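Local atomic coordinates of pyocin S5 (Pseudomonas aeruginosa PAO1, PDB entry 6THK), a protein that probably forms membrane channels that depolarise the cytoplasmic membrane of target bacteria, acting as an imported antimicrobial bacteriocin. Residues Ile47-Asn52 against Ser132-Tyr137; Thr65-Glu70 against Tyr171-Ser176; Lys108-Leu113 against Glu179-Leu184; Pro124-Glu129 against Leu165-Ala170; Ala139-Trp144 against Tyr155-Leu160. The protein carries 1 engineered substitution. One frame throughout, in Å; residues are numbered along the deposited sequence.

Contact 1: Ile47-Asn52 against Ser132-Tyr137; sequences IYLQKN and SSLSIY
L49 reaches from helix 42-87 toward S133, L134 and Y137, on the first turns of helix 133-145, and covers more of this contact than any other residue. Its CB comes to 4.2 Å from S133 OG. With chi1 at -66°, CG lies anti to the carbonyl carbon, and the two methyls beyond it part company. CD2 meets the opposite helix twice, at 3.7 Å from Y137 CB and 3.9 Å from the backbone oxygen S133 O. CD1 makes a looser approach to L134 CD1, at 4.3 Å. Beside the leucine, Y48 CE1 stands 3.8 Å from Y137 CE1; the rings meet obliquely, their planes 78° apart. The Y48 hydroxyl is bonded to Q158, on helix 157-212. S132 caps the start of helix 133-145, its OG accepting from S135 N at 3.0 Å. With short axes 10.0 Å apart at closest and directions 84° apart, this is a nearly perpendicular helix-helix crossing between the early turns of helices 42-87 and 133-145.

Contact 2: Thr65-Glu70 against Tyr171-Ser176; sequences TKEKKE and YYKQDS
K68 and S176 bring helices 42-87 and 157-212 together in a nearly parallel pair: the short axes run 14° apart with a closest approach of 9.2 Å, and the second helix here enters a predicted coiled coil. The tight part is aliphatic. K68 CB packs 3.9 Å from S176 CB, and the two CA atoms are 4.7 Å apart, with the short S176 side chain, itself buried, at the point of closest approach. From there the lysine runs outward to D175, crossing it at about a right angle; CG is anti to the backbone N (chi1 -161°) and the chain stays extended as far as CE. NZ forms a salt bridge with D175 OD1 at 3.1 Å, on the syn side but 30° out of the carboxylate plane, and a weak bond to OD2.

The other flank is looser. E67 OE1 lies against the aliphatic end of K173, 3.3 Å from its CE, while K173 NZ remains 4.7 Å from E67 OE1, so the opposite charges are near each other without touching, and any attraction is probably modest. A water intervenes between the helices: it contacts E67 OE1 weakly and is hydrogen-bonded to S176 OG at 2.8 Å.

Contact 3: Lys108-Leu113 against Glu179-Leu184; sequences KMESDL and EAVKVL
M109 points across from helix 95-121 at A180, V181 and L184 of helix 157-212, its thioether lying obliquely against L184. SD sits 3.8 Å from L184 CD2. The bend at chi3 (66°) then places CE over the backbone of the facing helix, 3.4 Å from A180 O, with A180 CB at 3.6 Å. V181 CG2 packs against the base of the methionine, 3.9 Å from M109 CB. The segments run roughly antiparallel, at a signed crossing angle of -153° and with axes 9.9 Å apart at closest, and helix 42-87 completes a three-helix packing: its V75 touches both M109 and L184, while its I71 touches A180. One turn along from M109, L113 approaches V181 obliquely. Its CG is anti to the backbone N (chi1 -176°), and CD2 comes 4.1 Å from V181 CG2. V181 thus turns CG2 toward M109 and L113, while its CG1 lies 4.3 Å from E110 CG. The carboxylate of E110 continues past this apolar contact to a salt bridge with R185, farther along helix 157-212.

Contact 4: Pro124-Glu129 against Leu165-Ala170; sequences PFIDYE and LERAVA. With ZN (zinc ion), chain F.
R167 grips the backbone oxygen P124 O end-on with two nitrogens, NH1 and NH2 each at 2.8 Å. The oxygen lies close to the guanidinium plane; seen from the carbonyl, NH2 is in its plane whereas NH1 stands 38° above it. I126 CD1 closes on the edge of the same group, 3.6 Å from R167 NH2, and Y128 OH lies over one of its faces. The Y128 ring in turn receives A168 CB over a face, 3.9 Å from the ring centroid and 17° off the normal: a CH-pi contact. Outside this shell, R167 NH2 is paired with E164 and NH1 also bonds to F120 O, which, with P124 O, should fix the guanidinium's rotation. D127 centres an inverse gamma turn, and the loop also carries zinc, bound by D127 OD1 at 2.1 Å and by both carboxylate oxygens of E129. The loop joins helices 95-121 and 133-145 and lies against helix 157-212, while V57 and F61 of helix 42-87 touch Y128 and E129.

Contact 5: Ala139-Trp144 against Tyr155-Leu160; sequences AWVKIW and YPFQQL
The indole NE1 of W144 donates to Y155 O at 2.8 Å, a fairly straight bond (159° at the hydrogen) with the oxygen near the indole plane. It ties the end of helix 133-145 to the residues just before helix 157-212, where P156 takes the N-cap position, across a short connection that includes helix 149-154; W144, Y155 and F157 form an aromatic cluster here. F157 meets the indole in two ways. Its CB sits over the six-membered ring, 3.9 Å from the centroid and only 5° off the normal, while its phenyl edge turns toward the face of the five-membered ring in an offset edge-to-face pair, planes 76° apart. F157 CE1 continues to V141 CG2 at 3.8 Å. R152, from the connection, adds a cation-pi contact to W144, and the Y155 hydroxyl bonds to D163. Buried L160 packs on the turn W140-W144: CD2 lies 3.2 Å from W140 O and 3.6 Å from W144 CB, and CD1 4.0 Å from I143 CG2.

How the contacts relate
Contacts 1 and 2 are surface contacts sharing helix 42-87, contacts 3 and 4 are buried, and contact 5 is intermediate. Helix 157-212 takes part in contacts 2 to 5, and helix 133-145 in contacts 1 and 5. Chemistry follows place: contact 3 is apolar between its two segments, with the E110-R185 salt bridge at its margin, contact 2 combines a salt bridge and a water, weakly held by E67, with aliphatic packing, and contact 4 buries an arginine on a loop carbonyl. Contacts 1, 4 and 5 cluster, with centres 13 to 14 Å apart; Y137 packs on F157 between contacts 1 and 5. Y172 OH of contact 2 reaches the zinc ligand E129 of contact 4. Contact 3 lies farthest from contact 1, centres 32 Å apart.

Contact 1: Ile47-Asn52 against Ser132-Tyr137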
# COMPACT_ATOMS: atom_id res chain seq x y z
N ILE A 47 87.23 -26.24 35.40
CA ILE A 47 86.65 -27.49 34.89
C ILE A 47 85.17 -27.53 35.33
O ILE A 47 84.30 -27.77 34.49
CB ILE A 47 87.50 -28.72 35.36
CG1 ILE A 47 88.87 -28.76 34.63
CG2 ILE A 47 86.75 -30.04 35.19
CD1 ILE A 47 89.90 -29.76 35.21
N TYR A 48 84.90 -27.21 36.62
CA TYR A 48 83.53 -27.18 37.16
C TYR A 48 82.67 -26.18 36.37
O TYR A 48 81.60 -26.56 35.89
CB TYR A 48 83.51 -26.86 38.67
CG TYR A 48 82.10 -26.72 39.23
CD1 TYR A 48 81.43 -25.49 39.19
CD2 TYR A 48 81.42 -27.81 39.75
CE1 TYR A 48 80.12 -25.36 39.65
CE2 TYR A 48 80.10 -27.70 40.19
CZ TYR A 48 79.46 -26.47 40.15
OH TYR A 48 78.18 -26.36 40.64
N LEU A 49 83.15 -24.92 36.20
CA LEU A 49 82.43 -23.87 35.46
C LEU A 49 82.12 -24.31 34.02
O LEU A 49 81.01 -24.08 33.54
CB LEU A 49 83.19 -22.53 35.45
CG LEU A 49 83.38 -21.78 36.78
CD1 LEU A 49 84.21 -20.53 36.58
CD2 LEU A 49 82.06 -21.41 37.40
N GLN A 50 83.10 -24.94 33.32
CA GLN A 50 82.90 -25.41 31.95
C GLN A 50 81.89 -26.54 31.87
O GLN A 50 80.94 -26.44 31.10
CB GLN A 50 84.22 -25.86 31.30
CG GLN A 50 85.07 -24.71 30.78
CD GLN A 50 86.27 -25.22 30.03
OE1 GLN A 50 86.98 -26.11 30.48
NE2 GLN A 50 86.54 -24.64 28.88
N LYS A 51 82.08 -27.60 32.67
CA LYS A 51 81.21 -28.78 32.67
C LYS A 51 79.78 -28.52 33.12
O LYS A 51 78.86 -29.08 32.52
CB LYS A 51 81.85 -29.90 33.52
CG LYS A 51 81.16 -31.26 33.44
CD LYS A 51 81.60 -32.23 34.54
CE LYS A 51 80.79 -32.13 35.82
NZ LYS A 51 79.43 -32.71 35.68
N ASN A 52 79.59 -27.76 34.21
CA ASN A 52 78.31 -27.56 34.87
C ASN A 52 77.54 -26.31 34.47
O ASN A 52 76.32 -26.29 34.63
CB ASN A 52 78.50 -27.59 36.39
CG ASN A 52 79.13 -28.88 36.89
OD1 ASN A 52 78.44 -29.87 37.14
ND2 ASN A 52 80.45 -28.90 36.98
N SER A 132 79.05 -14.45 31.42
CA SER A 132 80.20 -15.35 31.53
C SER A 132 79.75 -16.52 32.41
O SER A 132 78.82 -16.35 33.20
CB SER A 132 81.37 -14.63 32.20
OG SER A 132 81.09 -14.31 33.55
N SER A 133 80.42 -17.67 32.31
CA SER A 133 80.09 -18.83 33.14
C SER A 133 80.23 -18.52 34.65
O SER A 133 79.51 -19.12 35.45
CB SER A 133 80.92 -20.05 32.75
OG SER A 133 82.28 -19.74 32.50
N LEU A 134 81.09 -17.54 35.01
CA LEU A 134 81.29 -17.11 36.40
C LEU A 134 80.13 -16.23 36.85
O LEU A 134 79.68 -16.36 37.99
CB LEU A 134 82.65 -16.41 36.60
CG LEU A 134 82.99 -15.92 38.02
CD1 LEU A 134 83.24 -17.08 38.98
CD2 LEU A 134 84.16 -14.96 38.00
N SER A 135 79.65 -15.34 35.97
CA SER A 135 78.51 -14.47 36.24
C SER A 135 77.30 -15.35 36.59
O SER A 135 76.72 -15.17 37.65
CB SER A 135 78.21 -13.58 35.04
OG SER A 135 76.97 -12.91 35.18
N ILE A 136 77.01 -16.37 35.75
CA ILE A 136 75.92 -17.31 35.95
C ILE A 136 76.09 -18.05 37.27
O ILE A 136 75.14 -18.16 38.05
CB ILE A 136 75.73 -18.26 34.73
CG1 ILE A 136 75.35 -17.46 33.46
CG2 ILE A 136 74.67 -19.31 35.04
CD1 ILE A 136 75.43 -18.19 32.14
N TYR A 137 77.32 -18.53 37.55
CA TYR A 137 77.63 -19.24 38.78
C TYR A 137 77.33 -18.42 40.04
O TYR A 137 76.73 -18.95 40.97
CB TYR A 137 79.09 -19.71 38.77
CG TYR A 137 79.55 -20.31 40.07
CD1 TYR A 137 79.20 -21.61 40.43
CD2 TYR A 137 80.36 -19.59 40.95
CE1 TYR A 137 79.65 -22.18 41.62
CE2 TYR A 137 80.79 -20.14 42.16
CZ TYR A 137 80.43 -21.44 42.49
OH TYR A 137 80.88 -22.00 43.66

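Contact 2: Thr65-Glu70 against Tyr171-Ser176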
# COMPACT_ATOMS: atom_id res chain seq x y z
N THR A 65 67.71 -21.00 20.11
CA THR A 65 67.77 -20.24 18.85
C THR A 65 67.27 -21.09 17.68
O THR A 65 66.61 -20.55 16.79
CB THR A 65 69.18 -19.69 18.58
OG1 THR A 65 70.13 -20.74 18.65
CG2 THR A 65 69.57 -18.57 19.53
N LYS A 66 67.59 -22.41 17.68
CA LYS A 66 67.17 -23.33 16.61
C LYS A 66 65.64 -23.38 16.54
O LYS A 66 65.08 -23.30 15.46
CB LYS A 66 67.75 -24.74 16.82
N GLU A 67 64.98 -23.45 17.72
CA GLU A 67 63.53 -23.49 17.86
C GLU A 67 62.90 -22.19 17.38
O GLU A 67 61.95 -22.24 16.60
CB GLU A 67 63.13 -23.78 19.30
CG GLU A 67 63.49 -25.18 19.76
CD GLU A 67 63.30 -25.44 21.24
OE1 GLU A 67 62.30 -24.93 21.80
OE2 GLU A 67 64.14 -26.14 21.84
N LYS A 68 63.45 -21.02 17.81
CA LYS A 68 62.95 -19.70 17.42
C LYS A 68 63.04 -19.46 15.92
O LYS A 68 62.25 -18.69 15.37
CB LYS A 68 63.63 -18.56 18.22
CG LYS A 68 62.83 -17.25 18.20
CD LYS A 68 63.48 -16.10 18.94
CE LYS A 68 62.66 -14.85 18.74
NZ LYS A 68 62.72 -13.94 19.92
N LYS A 69 64.00 -20.10 15.25
CA LYS A 69 64.18 -19.97 13.82
C LYS A 69 63.12 -20.80 13.07
O LYS A 69 62.67 -20.37 12.01
CB LYS A 69 65.61 -20.38 13.40
N GLU A 70 62.69 -21.94 13.66
CA GLU A 70 61.74 -22.88 13.04
C GLU A 70 60.27 -22.86 13.55
O GLU A 70 59.46 -23.63 13.01
CB GLU A 70 62.25 -24.33 13.18
CG GLU A 70 63.70 -24.58 12.78
CD GLU A 70 64.20 -25.99 13.04
OE1 GLU A 70 63.61 -26.70 13.88
OE2 GLU A 70 65.19 -26.40 12.38
N TYR A 171 63.10 -20.25 29.89
CA TYR A 171 63.34 -18.89 29.39
C TYR A 171 63.35 -18.81 27.86
O TYR A 171 62.71 -17.92 27.30
CB TYR A 171 64.63 -18.28 29.97
CG TYR A 171 65.09 -17.00 29.28
CD1 TYR A 171 64.40 -15.80 29.46
CD2 TYR A 171 66.19 -17.00 28.44
CE1 TYR A 171 64.79 -14.64 28.82
CE2 TYR A 171 66.60 -15.83 27.79
CZ TYR A 171 65.90 -14.65 27.99
OH TYR A 171 66.31 -13.50 27.35
N TYR A 172 64.09 -19.71 27.20
CA TYR A 172 64.16 -19.73 25.74
C TYR A 172 62.90 -20.32 25.10
O TYR A 172 62.62 -20.02 23.94
CB TYR A 172 65.46 -20.42 25.26
CG TYR A 172 66.71 -19.64 25.58
CD1 TYR A 172 66.96 -18.40 25.00
CD2 TYR A 172 67.67 -20.15 26.46
CE1 TYR A 172 68.11 -17.67 25.31
CE2 TYR A 172 68.84 -19.45 26.75
CZ TYR A 172 69.05 -18.20 26.19
OH TYR A 172 70.18 -17.48 26.49
N LYS A 173 62.13 -21.14 25.85
CA LYS A 173 60.86 -21.72 25.39
C LYS A 173 59.81 -20.62 25.36
O LYS A 173 59.12 -20.47 24.35
CB LYS A 173 60.41 -22.89 26.29
CG LYS A 173 61.07 -24.23 25.95
CD LYS A 173 60.28 -25.04 24.92
CE LYS A 173 60.99 -26.32 24.52
NZ LYS A 173 61.04 -27.33 25.61
N GLN A 174 59.73 -19.80 26.43
CA GLN A 174 58.77 -18.69 26.48
C GLN A 174 59.13 -17.58 25.51
O GLN A 174 58.24 -16.89 25.03
CB GLN A 174 58.56 -18.15 27.91
CG GLN A 174 59.74 -17.38 28.55
CD GLN A 174 59.87 -15.95 28.08
OE1 GLN A 174 58.89 -15.21 27.94
NE2 GLN A 174 61.10 -15.54 27.80
N ASP A 175 60.42 -17.40 25.21
CA ASP A 175 60.87 -16.38 24.26
C ASP A 175 60.45 -16.74 22.83
O ASP A 175 59.93 -15.89 22.12
CB ASP A 175 62.39 -16.20 24.35
CG ASP A 175 62.99 -15.51 23.15
OD1 ASP A 175 62.80 -14.28 23.01
OD2 ASP A 175 63.63 -16.21 22.33
N SER A 176 60.69 -17.99 22.41
CA SER A 176 60.32 -18.42 21.07
C SER A 176 58.79 -18.46 20.96
O SER A 176 58.24 -17.92 20.00
CB SER A 176 60.96 -19.76 20.73
OG SER A 176 60.59 -20.79 21.62
O HOH W 1 59.30 -23.26 22.16

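Contact 3: Lys108-Leu113 against Glu179-Leu184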
# COMPACT_ATOMS: atom_id res chain seq x y z
N LYS A 108 46.17 -22.96 22.61
CA LYS A 108 47.10 -23.98 23.11
C LYS A 108 48.50 -23.37 23.30
O LYS A 108 49.15 -23.66 24.30
CB LYS A 108 47.12 -25.22 22.18
CG LYS A 108 48.17 -26.30 22.49
CD LYS A 108 48.04 -26.91 23.89
CE LYS A 108 49.23 -27.78 24.24
NZ LYS A 108 49.22 -28.15 25.68
N MET A 109 48.94 -22.52 22.35
CA MET A 109 50.22 -21.83 22.37
C MET A 109 50.30 -20.83 23.51
O MET A 109 51.36 -20.73 24.13
CB MET A 109 50.45 -21.10 21.05
CG MET A 109 51.15 -21.95 20.03
SD MET A 109 50.94 -21.31 18.36
CE MET A 109 51.80 -19.81 18.47
N GLU A 110 49.21 -20.09 23.77
CA GLU A 110 49.10 -19.10 24.84
C GLU A 110 49.17 -19.78 26.23
O GLU A 110 49.68 -19.17 27.17
CB GLU A 110 47.77 -18.33 24.75
CG GLU A 110 47.73 -17.17 23.76
CD GLU A 110 46.37 -16.53 23.57
OE1 GLU A 110 46.32 -15.42 22.99
OE2 GLU A 110 45.35 -17.13 23.96
N SER A 111 48.59 -21.00 26.37
CA SER A 111 48.57 -21.72 27.65
C SER A 111 49.94 -22.29 27.98
O SER A 111 50.34 -22.24 29.15
CB SER A 111 47.48 -22.77 27.70
OG SER A 111 47.40 -23.49 26.47
N ASP A 112 50.68 -22.77 26.95
CA ASP A 112 52.05 -23.26 27.05
C ASP A 112 52.95 -22.08 27.38
O ASP A 112 53.81 -22.21 28.25
CB ASP A 112 52.53 -23.91 25.74
CG ASP A 112 51.80 -25.19 25.36
OD1 ASP A 112 51.04 -25.71 26.20
OD2 ASP A 112 51.99 -25.65 24.22
N LEU A 113 52.71 -20.90 26.71
CA LEU A 113 53.44 -19.66 26.95
C LEU A 113 53.33 -19.28 28.43
O LEU A 113 54.36 -19.06 29.06
CB LEU A 113 52.96 -18.51 26.06
CG LEU A 113 53.71 -17.17 26.16
CD1 LEU A 113 55.20 -17.35 25.92
CD2 LEU A 113 53.17 -16.15 25.19
N GLU A 179 57.14 -15.01 20.35
CA GLU A 179 57.22 -14.58 18.96
C GLU A 179 56.20 -15.34 18.09
O GLU A 179 55.53 -14.72 17.26
CB GLU A 179 58.65 -14.78 18.42
CG GLU A 179 59.06 -13.78 17.34
CD GLU A 179 59.26 -12.35 17.79
OE1 GLU A 179 59.68 -12.13 18.96
OE2 GLU A 179 59.02 -11.43 16.97
N ALA A 180 56.07 -16.66 18.31
CA ALA A 180 55.15 -17.52 17.56
C ALA A 180 53.69 -17.05 17.72
O ALA A 180 52.94 -17.08 16.75
CB ALA A 180 55.30 -18.96 18.01
N VAL A 181 53.33 -16.63 18.95
CA VAL A 181 52.01 -16.12 19.35
C VAL A 181 51.73 -14.77 18.66
O VAL A 181 50.63 -14.59 18.12
CB VAL A 181 51.87 -16.06 20.91
CG1 VAL A 181 50.68 -15.20 21.34
CG2 VAL A 181 51.77 -17.45 21.53
N LYS A 182 52.71 -13.83 18.67
CA LYS A 182 52.60 -12.50 18.05
C LYS A 182 52.30 -12.61 16.56
O LYS A 182 51.42 -11.91 16.06
CB LYS A 182 53.88 -11.67 18.26
CG LYS A 182 53.99 -11.04 19.64
CD LYS A 182 55.41 -10.57 19.95
CE LYS A 182 55.50 -9.80 21.25
NZ LYS A 182 55.27 -10.67 22.43
N VAL A 183 53.00 -13.53 15.87
CA VAL A 183 52.82 -13.80 14.44
C VAL A 183 51.44 -14.44 14.18
O VAL A 183 50.72 -13.92 13.33
CB VAL A 183 53.99 -14.61 13.84
CG1 VAL A 183 53.72 -15.01 12.39
CG2 VAL A 183 55.30 -13.82 13.94
N LEU A 184 51.06 -15.52 14.92
CA LEU A 184 49.76 -16.19 14.76
C LEU A 184 48.59 -15.26 15.04
O LEU A 184 47.67 -15.23 14.23
CB LEU A 184 49.65 -17.51 15.56
CG LEU A 184 48.35 -18.36 15.35
CD1 LEU A 184 48.12 -18.72 13.87
CD2 LEU A 184 48.38 -19.61 16.17

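Contact 4: Pro124-Glu129 against Leu165-Ala170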
# COMPACT_ATOMS: atom_id res chain seq x y z
N PRO A 124 65.27 -15.02 39.30
CA PRO A 124 65.65 -13.73 38.69
C PRO A 124 65.98 -13.84 37.21
O PRO A 124 66.20 -14.93 36.71
CB PRO A 124 66.90 -13.33 39.47
CG PRO A 124 67.48 -14.62 39.91
CD PRO A 124 66.32 -15.53 40.18
N PHE A 125 66.02 -12.70 36.52
CA PHE A 125 66.33 -12.67 35.10
C PHE A 125 67.83 -12.71 34.82
O PHE A 125 68.57 -11.78 35.15
CB PHE A 125 65.65 -11.49 34.39
CG PHE A 125 66.06 -11.35 32.95
CD1 PHE A 125 65.81 -12.37 32.04
CD2 PHE A 125 66.73 -10.22 32.50
CE1 PHE A 125 66.24 -12.27 30.71
CE2 PHE A 125 67.13 -10.11 31.17
CZ PHE A 125 66.88 -11.13 30.28
N ILE A 126 68.25 -13.79 34.16
CA ILE A 126 69.63 -13.96 33.76
C ILE A 126 69.64 -14.10 32.23
O ILE A 126 69.04 -15.04 31.70
CB ILE A 126 70.31 -15.17 34.49
CG1 ILE A 126 69.98 -15.21 36.01
CG2 ILE A 126 71.83 -15.18 34.24
CD1 ILE A 126 70.26 -16.52 36.72
N ASP A 127 70.28 -13.15 31.51
CA ASP A 127 70.37 -13.22 30.05
C ASP A 127 71.56 -14.10 29.74
O ASP A 127 72.65 -13.59 29.45
CB ASP A 127 70.51 -11.82 29.43
CG ASP A 127 69.90 -11.69 28.04
OD1 ASP A 127 68.89 -12.40 27.77
OD2 ASP A 127 70.37 -10.84 27.26
N TYR A 128 71.34 -15.43 29.83
CA TYR A 128 72.31 -16.52 29.70
C TYR A 128 73.37 -16.33 28.61
O TYR A 128 74.56 -16.48 28.90
CB TYR A 128 71.60 -17.87 29.52
CG TYR A 128 70.58 -18.15 30.59
CD1 TYR A 128 70.97 -18.53 31.88
CD2 TYR A 128 69.22 -18.03 30.33
CE1 TYR A 128 70.03 -18.77 32.88
CE2 TYR A 128 68.28 -18.25 31.33
CZ TYR A 128 68.68 -18.64 32.59
OH TYR A 128 67.75 -18.87 33.57
N GLU A 129 72.94 -16.00 27.39
CA GLU A 129 73.81 -15.80 26.22
C GLU A 129 74.84 -14.68 26.40
O GLU A 129 75.92 -14.74 25.81
CB GLU A 129 72.97 -15.61 24.92
CG GLU A 129 72.60 -14.19 24.52
CD GLU A 129 71.17 -13.74 24.72
OE1 GLU A 129 70.38 -14.50 25.32
OE2 GLU A 129 70.84 -12.62 24.27
N LEU A 165 68.95 -24.93 35.22
CA LEU A 165 69.08 -25.31 33.82
C LEU A 165 67.70 -25.59 33.22
O LEU A 165 67.48 -25.32 32.04
CB LEU A 165 70.02 -26.51 33.65
CG LEU A 165 71.50 -26.23 33.94
CD1 LEU A 165 72.27 -27.52 34.12
CD2 LEU A 165 72.14 -25.37 32.85
N GLU A 166 66.76 -26.10 34.04
CA GLU A 166 65.38 -26.33 33.59
C GLU A 166 64.73 -24.97 33.32
O GLU A 166 64.07 -24.79 32.30
CB GLU A 166 64.57 -27.12 34.64
CG GLU A 166 63.38 -27.86 34.06
CD GLU A 166 62.27 -28.25 35.02
OE1 GLU A 166 61.10 -28.34 34.57
OE2 GLU A 166 62.56 -28.46 36.22
N ARG A 167 65.00 -23.99 34.21
CA ARG A 167 64.53 -22.60 34.11
C ARG A 167 65.15 -21.88 32.90
O ARG A 167 64.50 -21.01 32.31
CB ARG A 167 64.80 -21.85 35.42
CG ARG A 167 63.92 -20.62 35.61
CD ARG A 167 64.07 -19.99 36.97
NE ARG A 167 65.39 -19.38 37.15
CZ ARG A 167 65.65 -18.10 36.90
NH1 ARG A 167 64.71 -17.29 36.45
NH2 ARG A 167 66.88 -17.63 37.09
N ALA A 168 66.40 -22.27 32.50
CA ALA A 168 67.09 -21.73 31.32
C ALA A 168 66.37 -22.20 30.04
O ALA A 168 66.24 -21.42 29.10
CB ALA A 168 68.54 -22.17 31.30
N VAL A 169 65.90 -23.46 30.03
CA VAL A 169 65.13 -24.03 28.92
C VAL A 169 63.81 -23.27 28.86
O VAL A 169 63.48 -22.73 27.80
CB VAL A 169 64.94 -25.57 29.05
CG1 VAL A 169 63.82 -26.08 28.15
CG2 VAL A 169 66.24 -26.30 28.75
N ALA A 170 63.11 -23.15 30.02
CA ALA A 170 61.86 -22.39 30.19
C ALA A 170 61.97 -20.97 29.62
O ALA A 170 61.06 -20.55 28.90
CB ALA A 170 61.47 -22.34 31.65
ZN ZN F . 69.40 -12.74 25.71

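Contact 5: Ala139-Trp144 against Tyr155-Leu160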
# COMPACT_ATOMS: atom_id res chain seq x y z
N ALA A 139 75.39 -15.82 40.29
CA ALA A 139 73.98 -15.53 40.35
C ALA A 139 73.31 -16.75 40.97
O ALA A 139 72.47 -16.61 41.84
CB ALA A 139 73.43 -15.27 38.97
N TRP A 140 73.69 -17.93 40.52
CA TRP A 140 73.13 -19.17 41.05
C TRP A 140 73.46 -19.35 42.53
O TRP A 140 72.63 -19.79 43.30
CB TRP A 140 73.58 -20.38 40.25
CG TRP A 140 72.94 -20.48 38.92
CD1 TRP A 140 72.00 -19.65 38.40
CD2 TRP A 140 73.19 -21.47 37.92
NE1 TRP A 140 71.65 -20.05 37.15
CE2 TRP A 140 72.36 -21.17 36.82
CE3 TRP A 140 74.03 -22.58 37.84
CZ2 TRP A 140 72.35 -21.93 35.67
CZ3 TRP A 140 74.01 -23.33 36.69
CH2 TRP A 140 73.18 -23.01 35.62
N VAL A 141 74.68 -19.00 42.91
CA VAL A 141 75.10 -19.13 44.30
C VAL A 141 74.25 -18.24 45.19
O VAL A 141 73.83 -18.66 46.26
CB VAL A 141 76.56 -18.73 44.47
CG1 VAL A 141 76.84 -18.40 45.93
CG2 VAL A 141 77.47 -19.84 43.99
N LYS A 142 73.97 -17.03 44.72
CA LYS A 142 73.16 -16.08 45.48
C LYS A 142 71.77 -16.64 45.69
O LYS A 142 71.18 -16.46 46.74
CB LYS A 142 73.10 -14.74 44.76
N ILE A 143 71.22 -17.31 44.68
CA ILE A 143 69.90 -17.90 44.82
C ILE A 143 69.94 -18.99 45.88
O ILE A 143 69.07 -19.06 46.74
CB ILE A 143 69.42 -18.55 43.51
CG1 ILE A 143 69.20 -17.48 42.44
CG2 ILE A 143 68.14 -19.33 43.72
CD1 ILE A 143 68.99 -18.04 41.05
N TRP A 144 70.98 -19.81 45.85
CA TRP A 144 71.12 -20.90 46.80
C TRP A 144 71.28 -20.41 48.23
O TRP A 144 70.69 -20.94 49.15
CB TRP A 144 72.31 -21.77 46.43
CG TRP A 144 72.30 -23.10 47.08
CD1 TRP A 144 71.30 -24.01 47.07
CD2 TRP A 144 73.36 -23.68 47.85
NE1 TRP A 144 71.66 -25.13 47.78
CE2 TRP A 144 72.93 -24.95 48.26
CE3 TRP A 144 74.64 -23.25 48.22
CZ2 TRP A 144 73.71 -25.79 49.03
CZ3 TRP A 144 75.42 -24.09 48.98
CH2 TRP A 144 74.96 -25.34 49.38
N TYR A 155 68.66 -29.63 50.12
CA TYR A 155 68.68 -29.09 48.78
C TYR A 155 70.10 -28.67 48.46
O TYR A 155 70.47 -27.54 48.68
CB TYR A 155 67.79 -27.86 48.75
CG TYR A 155 67.46 -27.31 47.38
CD1 TYR A 155 66.92 -28.09 46.40
CD2 TYR A 155 67.66 -25.97 47.11
CE1 TYR A 155 66.61 -27.57 45.17
CE2 TYR A 155 67.35 -25.45 45.88
CZ TYR A 155 66.83 -26.25 44.93
OH TYR A 155 66.52 -25.72 43.72
N PRO A 156 70.88 -29.58 47.91
CA PRO A 156 72.28 -29.25 47.58
C PRO A 156 72.43 -28.30 46.40
O PRO A 156 71.48 -28.11 45.63
CB PRO A 156 72.89 -30.61 47.27
CG PRO A 156 71.76 -31.43 46.77
CD PRO A 156 70.56 -30.98 47.55
N PHE A 157 73.64 -27.71 46.24
CA PHE A 157 73.93 -26.79 45.15
C PHE A 157 73.79 -27.43 43.79
O PHE A 157 73.33 -26.76 42.87
CB PHE A 157 75.30 -26.12 45.29
CG PHE A 157 75.53 -25.02 44.28
CD1 PHE A 157 74.95 -23.77 44.45
CD2 PHE A 157 76.31 -25.25 43.15
CE1 PHE A 157 75.15 -22.76 43.51
CE2 PHE A 157 76.52 -24.23 42.22
CZ PHE A 157 75.93 -23.00 42.40
N GLN A 158 74.18 -28.71 43.66
CA GLN A 158 74.07 -29.46 42.41
C GLN A 158 72.61 -29.64 42.01
O GLN A 158 72.32 -29.70 40.81
CB GLN A 158 74.79 -30.81 42.49
CG GLN A 158 76.31 -30.69 42.70
CD GLN A 158 76.97 -29.61 41.85
OE1 GLN A 158 76.88 -29.60 40.62
NE2 GLN A 158 77.64 -28.69 42.51
N GLN A 159 71.70 -29.71 43.02
CA GLN A 159 70.26 -29.84 42.83
C GLN A 159 69.70 -28.56 42.28
O GLN A 159 68.88 -28.61 41.36
CB GLN A 159 69.52 -30.26 44.11
CG GLN A 159 68.11 -30.83 43.86
CD GLN A 159 68.01 -31.91 42.79
OE1 GLN A 159 68.96 -32.65 42.48
NE2 GLN A 159 66.82 -32.02 42.21
N LEU A 160 70.21 -27.43 42.77
CA LEU A 160 69.80 -26.12 42.30
C LEU A 160 70.26 -25.91 40.86
O LEU A 160 69.54 -25.36 40.04
CB LEU A 160 70.36 -25.02 43.18
CG LEU A 160 70.07 -23.63 42.65
CD1 LEU A 160 68.68 -23.19 43.06
CD2 LEU A 160 71.11 -22.63 43.12